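Local coordinates for iron-regulated outer membrane protein (Neisseria meningitidis, PDB 4B7O) that takes up iron across the outer membrane as a TonB-dependent transporter, probably with siderophores among its substrates, at residues Y125-I130 / R385-K390; V332-R337 / R358-G363. All coordinates share one frame; numbering follows the deposited sequence.

Interaction 1. Residues Y125-I130 / R385-K390; sequences YSDSQI and RHQEIK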
loop_
_atom_site.group_PDB
_atom_site.type_symbol
_atom_site.label_atom_id
_atom_site.label_comp_id
_atom_site.label_asym_id
_atom_site.label_seq_id
_atom_site.Cartn_x
_atom_site.Cartn_y
_atom_site.Cartn_z
ATOM N N TYR A 125 -6.174 8.403 0.515
ATOM C CA TYR A 125 -5.685 7.407 -0.387
ATOM C C TYR A 125 -6.547 7.459 -1.646
ATOM O O TYR A 125 -7.701 7.846 -1.635
ATOM C CB TYR A 125 -5.821 6.013 0.273
ATOM C CG TYR A 125 -7.240 5.725 0.859
ATOM C CD1 TYR A 125 -7.571 6.093 2.154
ATOM C CD2 TYR A 125 -8.207 5.083 0.116
ATOM C CE1 TYR A 125 -8.843 5.861 2.688
ATOM C CE2 TYR A 125 -9.467 4.820 0.645
ATOM C CZ TYR A 125 -9.764 5.219 1.934
ATOM O OH TYR A 125 -10.994 4.960 2.454
ATOM N N SER A 126 -6.005 6.943 -2.713
ATOM C CA SER A 126 -6.601 7.054 -4.012
ATOM C C SER A 126 -6.484 5.662 -4.558
ATOM O O SER A 126 -5.633 4.913 -4.132
ATOM C CB SER A 126 -5.706 7.996 -4.840
ATOM O OG SER A 126 -5.849 7.770 -6.202
ATOM N N ASP A 127 -7.324 5.304 -5.512
ATOM C CA ASP A 127 -7.272 3.956 -5.989
ATOM C C ASP A 127 -6.923 3.884 -7.453
ATOM O O ASP A 127 -6.811 2.791 -8.028
ATOM C CB ASP A 127 -8.574 3.217 -5.621
ATOM C CG ASP A 127 -9.779 3.698 -6.394
ATOM O OD1 ASP A 127 -9.783 4.862 -6.851
ATOM O OD2 ASP A 127 -10.736 2.901 -6.511
ATOM N N SER A 128 -6.688 5.042 -8.049
ATOM C CA SER A 128 -6.237 5.065 -9.448
ATOM C C SER A 128 -4.735 4.852 -9.559
ATOM O O SER A 128 -4.006 4.932 -8.573
ATOM C CB SER A 128 -6.681 6.338 -10.168
ATOM O OG SER A 128 -8.084 6.535 -9.942
ATOM N N GLN A 129 -4.290 4.494 -10.747
ATOM C CA GLN A 129 -2.883 4.300 -10.948
ATOM C C GLN A 129 -2.344 5.068 -12.172
ATOM O O GLN A 129 -3.106 5.487 -13.037
ATOM C CB GLN A 129 -2.646 2.824 -11.112
ATOM C CG GLN A 129 -3.097 2.305 -12.446
ATOM C CD GLN A 129 -2.824 0.848 -12.574
ATOM O OE1 GLN A 129 -1.862 0.334 -12.009
ATOM N NE2 GLN A 129 -3.687 0.157 -13.275
ATOM N N ILE A 130 -1.025 5.229 -12.219
ATOM C CA ILE A 130 -0.284 5.659 -13.410
ATOM C C ILE A 130 -0.249 4.658 -14.609
ATOM O O ILE A 130 -0.633 5.017 -15.688
ATOM C CB ILE A 130 1.133 6.128 -13.001
ATOM C CG1 ILE A 130 0.993 7.343 -12.069
ATOM C CG2 ILE A 130 1.967 6.503 -14.235
ATOM C CD1 ILE A 130 2.243 7.611 -11.289
ATOM N N ARG A 385 -15.050 10.868 -1.745
ATOM C CA ARG A 385 -13.782 10.944 -2.465
ATOM C C ARG A 385 -14.003 11.350 -3.893
ATOM O O ARG A 385 -14.792 10.715 -4.547
ATOM C CB ARG A 385 -13.075 9.589 -2.495
ATOM C CG ARG A 385 -11.647 9.746 -2.950
ATOM C CD ARG A 385 -10.845 8.481 -2.862
ATOM N NE ARG A 385 -11.474 7.428 -3.593
ATOM C CZ ARG A 385 -11.223 6.140 -3.411
ATOM N NH1 ARG A 385 -10.317 5.727 -2.512
ATOM N NH2 ARG A 385 -11.875 5.294 -4.159
ATOM N N HIS A 386 -13.279 12.365 -4.374
ATOM C CA HIS A 386 -13.275 12.739 -5.805
ATOM C C HIS A 386 -11.929 12.546 -6.432
ATOM O O HIS A 386 -10.893 13.096 -5.949
ATOM C CB HIS A 386 -13.733 14.212 -5.991
ATOM C CG HIS A 386 -13.993 14.594 -7.436
ATOM N ND1 HIS A 386 -13.014 15.061 -8.251
ATOM C CD2 HIS A 386 -15.153 14.524 -8.211
ATOM C CE1 HIS A 386 -13.530 15.281 -9.473
ATOM N NE2 HIS A 386 -14.834 14.942 -9.449
ATOM N N GLN A 387 -11.920 11.758 -7.503
ATOM C CA GLN A 387 -10.732 11.613 -8.309
ATOM C C GLN A 387 -10.793 12.207 -9.688
ATOM O O GLN A 387 -11.785 12.013 -10.383
ATOM C CB GLN A 387 -10.401 10.140 -8.467
ATOM C CG GLN A 387 -9.495 9.682 -7.359
ATOM C CD GLN A 387 -9.562 8.207 -7.178
ATOM O OE1 GLN A 387 -10.595 7.673 -6.759
ATOM N NE2 GLN A 387 -8.471 7.533 -7.497
ATOM N N GLU A 388 -9.696 12.824 -10.129
ATOM C CA GLU A 388 -9.632 13.331 -11.520
ATOM C C GLU A 388 -8.278 13.081 -12.123
ATOM O O GLU A 388 -7.264 13.507 -11.541
ATOM C CB GLU A 388 -9.934 14.840 -11.597
ATOM C CG GLU A 388 -10.110 15.342 -13.035
ATOM C CD GLU A 388 -10.467 16.857 -13.216
ATOM O OE1 GLU A 388 -10.688 17.615 -12.216
ATOM O OE2 GLU A 388 -10.512 17.309 -14.402
ATOM N N ILE A 389 -8.262 12.392 -13.268
ATOM C CA ILE A 389 -7.054 12.106 -14.007
ATOM C C ILE A 389 -6.966 13.221 -15.080
ATOM O O ILE A 389 -7.937 13.464 -15.758
ATOM C CB ILE A 389 -7.185 10.743 -14.700
ATOM C CG1 ILE A 389 -7.092 9.578 -13.723
ATOM C CG2 ILE A 389 -6.129 10.528 -15.709
ATOM C CD1 ILE A 389 -7.018 8.175 -14.340
ATOM N N LYS A 390 -5.819 13.904 -15.209
ATOM C CA LYS A 390 -5.633 15.071 -16.122
ATOM C C LYS A 390 -4.357 14.895 -16.847
ATOM O O LYS A 390 -3.307 15.201 -16.286
ATOM C CB LYS A 390 -5.495 16.376 -15.330
ATOM C CG LYS A 390 -6.364 16.396 -14.093
ATOM C CD LYS A 390 -5.966 17.498 -13.136
ATOM C CE LYS A 390 -7.043 17.597 -12.091
ATOM N NZ LYS A 390 -6.926 18.852 -11.328
#
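Opposite charges meet where D127 lies over one face of the R385 guanidinium. D127 OD1 is 3.4 Å from R385 NH2, but it stands well out of the guanidinium plane, and the carboxylate and guanidinium planes are 31° apart; the salt bridge is therefore one of charge alone, with no N-H aimed at the oxygen. Each partner has a second one of opposite charge, K442 for D127 and D444 for R385, so the pair belongs to a wider ionic network. A weak hydrogen bond runs from R385 NH1 to Y125 O, 3.5 Å. A bend at chi3 (56°) turns the arginine head toward this loop, and NH1 also comes within 3.4 Å of Y125 CE2, with ring and guanidinium almost perpendicular (87°). The end of the Q387 side chain lies among S126, D127 and S128. Residues 125-130 belong to the plug, in the loop between strands 118-121 and 144-150, and they rest on strand 376-391 of the barrel. T361 of the adjacent strand 355-373 touches S126, R385 and Q387, while strand 441-455 flanks the other edge of strand 376-391.

Interaction 2. Residues V332-R337 / R358-G363; sequences VLEKKR and RITTRG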
loop_
_atom_site.group_PDB
_atom_site.type_symbol
_atom_site.label_atom_id
_atom_site.label_comp_id
_atom_site.label_asym_id
_atom_site.label_seq_id
_atom_site.Cartn_x
_atom_site.Cartn_y
_atom_site.Cartn_z
ATOM N N VAL A 332 -6.248 16.763 -0.139
ATOM C CA VAL A 332 -5.991 16.823 -1.600
ATOM C C VAL A 332 -4.753 16.037 -1.879
ATOM O O VAL A 332 -3.694 16.305 -1.363
ATOM C CB VAL A 332 -5.693 18.284 -2.018
ATOM C CG1 VAL A 332 -5.561 18.388 -3.514
ATOM C CG2 VAL A 332 -6.775 19.228 -1.471
ATOM N N LEU A 333 -4.866 15.046 -2.690
ATOM C CA LEU A 333 -3.779 14.168 -2.894
ATOM C C LEU A 333 -3.418 14.285 -4.367
ATOM O O LEU A 333 -4.271 14.106 -5.239
ATOM C CB LEU A 333 -4.287 12.771 -2.625
ATOM C CG LEU A 333 -3.342 11.808 -1.947
ATOM C CD1 LEU A 333 -4.036 10.468 -1.731
ATOM C CD2 LEU A 333 -2.060 11.604 -2.741
ATOM N N GLU A 334 -2.159 14.600 -4.654
ATOM C CA GLU A 334 -1.724 14.714 -6.030
ATOM C C GLU A 334 -0.655 13.687 -6.314
ATOM O O GLU A 334 0.312 13.593 -5.591
ATOM C CB GLU A 334 -1.185 16.120 -6.370
ATOM C CG GLU A 334 -2.131 17.270 -6.009
ATOM C CD GLU A 334 -2.954 17.893 -7.173
ATOM O OE1 GLU A 334 -3.110 17.267 -8.267
ATOM O OE2 GLU A 334 -3.473 19.033 -6.961
ATOM N N LYS A 335 -0.853 12.940 -7.381
ATOM C CA LYS A 335 0.088 12.009 -7.920
ATOM C C LYS A 335 0.474 12.685 -9.270
ATOM O O LYS A 335 -0.433 13.036 -10.030
ATOM C CB LYS A 335 -0.619 10.645 -8.122
ATOM C CG LYS A 335 0.256 9.410 -8.377
ATOM C CD LYS A 335 0.468 8.507 -7.110
ATOM C CE LYS A 335 -0.079 7.035 -7.181
ATOM N NZ LYS A 335 0.461 5.982 -8.148
ATOM N N LYS A 336 1.786 12.873 -9.537
ATOM C CA LYS A 336 2.351 13.488 -10.775
ATOM C C LYS A 336 3.425 12.626 -11.385
ATOM O O LYS A 336 4.294 12.113 -10.677
ATOM C CB LYS A 336 3.006 14.846 -10.528
ATOM C CG LYS A 336 2.111 15.869 -9.830
ATOM C CD LYS A 336 2.840 17.196 -9.556
ATOM C CE LYS A 336 2.264 17.951 -8.348
ATOM N NZ LYS A 336 2.978 19.257 -8.186
ATOM N N ARG A 337 3.365 12.453 -12.696
ATOM C CA ARG A 337 4.450 11.827 -13.416
ATOM C C ARG A 337 4.941 12.836 -14.407
ATOM O O ARG A 337 4.167 13.394 -15.203
ATOM C CB ARG A 337 4.004 10.588 -14.202
ATOM C CG ARG A 337 5.097 9.994 -15.082
ATOM C CD ARG A 337 4.480 8.896 -15.885
ATOM N NE ARG A 337 5.347 8.236 -16.872
ATOM C CZ ARG A 337 5.720 8.759 -18.049
ATOM N NH1 ARG A 337 5.345 10.000 -18.442
ATOM N NH2 ARG A 337 6.508 8.027 -18.827
ATOM N N ARG A 358 -1.149 13.938 -14.341
ATOM C CA ARG A 358 -1.576 14.261 -13.010
ATOM C C ARG A 358 -2.803 13.478 -12.590
ATOM O O ARG A 358 -3.678 13.220 -13.415
ATOM C CB ARG A 358 -1.870 15.770 -12.916
ATOM C CG ARG A 358 -1.140 16.435 -11.768
ATOM C CD ARG A 358 -0.919 17.928 -11.962
ATOM N NE ARG A 358 -2.179 18.651 -11.844
ATOM C CZ ARG A 358 -2.683 19.406 -12.820
ATOM N NH1 ARG A 358 -2.014 19.520 -13.960
ATOM N NH2 ARG A 358 -3.841 20.048 -12.672
ATOM N N ILE A 359 -2.889 13.134 -11.305
ATOM C CA ILE A 359 -4.101 12.554 -10.740
ATOM C C ILE A 359 -4.403 13.293 -9.468
ATOM O O ILE A 359 -3.534 13.487 -8.642
ATOM C CB ILE A 359 -3.928 11.097 -10.370
ATOM C CG1 ILE A 359 -3.373 10.289 -11.521
ATOM C CG2 ILE A 359 -5.286 10.515 -9.998
ATOM C CD1 ILE A 359 -3.095 8.873 -11.090
ATOM N N THR A 360 -5.623 13.723 -9.290
ATOM C CA THR A 360 -5.907 14.653 -8.227
ATOM C C THR A 360 -6.994 13.977 -7.442
ATOM O O THR A 360 -7.968 13.534 -8.014
ATOM C CB THR A 360 -6.401 16.075 -8.755
ATOM O OG1 THR A 360 -5.345 16.795 -9.398
ATOM C CG2 THR A 360 -6.845 16.949 -7.639
ATOM N N THR A 361 -6.843 13.897 -6.139
ATOM C CA THR A 361 -7.827 13.252 -5.353
ATOM C C THR A 361 -8.217 14.181 -4.297
ATOM O O THR A 361 -7.336 14.696 -3.602
ATOM C CB THR A 361 -7.247 11.970 -4.729
ATOM O OG1 THR A 361 -6.954 11.073 -5.801
ATOM C CG2 THR A 361 -8.266 11.284 -3.777
ATOM N N ARG A 362 -9.526 14.400 -4.150
ATOM C CA ARG A 362 -9.983 15.146 -2.948
ATOM C C ARG A 362 -10.958 14.317 -2.153
ATOM O O ARG A 362 -11.764 13.563 -2.717
ATOM C CB ARG A 362 -10.685 16.458 -3.281
ATOM C CG ARG A 362 -9.935 17.293 -4.281
ATOM C CD ARG A 362 -10.896 17.939 -5.261
ATOM N NE ARG A 362 -10.429 19.280 -5.516
ATOM C CZ ARG A 362 -10.852 20.338 -4.837
ATOM N NH1 ARG A 362 -11.780 20.191 -3.884
ATOM N NH2 ARG A 362 -10.360 21.546 -5.131
ATOM N N GLY A 363 -10.885 14.464 -0.846
ATOM C CA GLY A 363 -11.686 13.634 0.017
ATOM C C GLY A 363 -11.896 14.306 1.314
ATOM O O GLY A 363 -11.115 15.183 1.703
HETATM O O HOH W 1 -4.133 11.445 -6.293
#
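E334 and T360 run alongside each other on one face of two antiparallel strands, 323-339 and 355-373, which are adjacent in the wall of the transmembrane beta-barrel. T360 OG1 donates to E334 OE1 over 2.5 Å, an approach tilted 39° from the carboxylate plane. A sharp turn at chi2 (-101°) folds the glutamate chain back toward the neighbouring strand and brings the carboxylate to T360. The same oxygen lies at the edge of the R358 guanidinium, 3.9 Å from NE, in a long salt bridge. Next to it K336 and R358 touch through their aliphatic parts, CG to CG at 3.8 Å. On the opposite face of the sheet L333 packs against T361, their CB atoms 3.7 Å apart, and K335 meets I359 through CB as well, before its chain leads away. L333-T361 and K335-I359 are the hydrogen-bonded pairs, each closed by two backbone bonds; that from L333 N to T361 O spans 2.7 Å. A water donates to L333 O at 2.9 Å and is also hydrogen-bonded to T361 OG1, tying a side chain to the backbone of the next strand. On the other face from E334, L333, I359 and T361 stand with K335, and T361 touches S126 of the plug loop. Chemically, E334 OE1 takes the T360 hydroxyl and lies near R358, which would probably favour the ionised carboxylate.

The centres of the two interactions lie 6 Å apart. Both involve the barrel wall, where strands 323-339, 355-373 and 376-391 stand in that order as antiparallel neighbours; interaction 2 joins the first two, and interaction 1 sets the third against the plug loop. Along the chain, interaction 2 falls wholly between the segments of interaction 1. Probable backbone hydrogen bonds from H386 N to R362 O and from T360 N to E388 O link them directly. Pairing of strands consecutive in the chain thus builds the wall, while a contact between segments 255 residues apart seats the plug against it, as in TonB-dependent transporters generally.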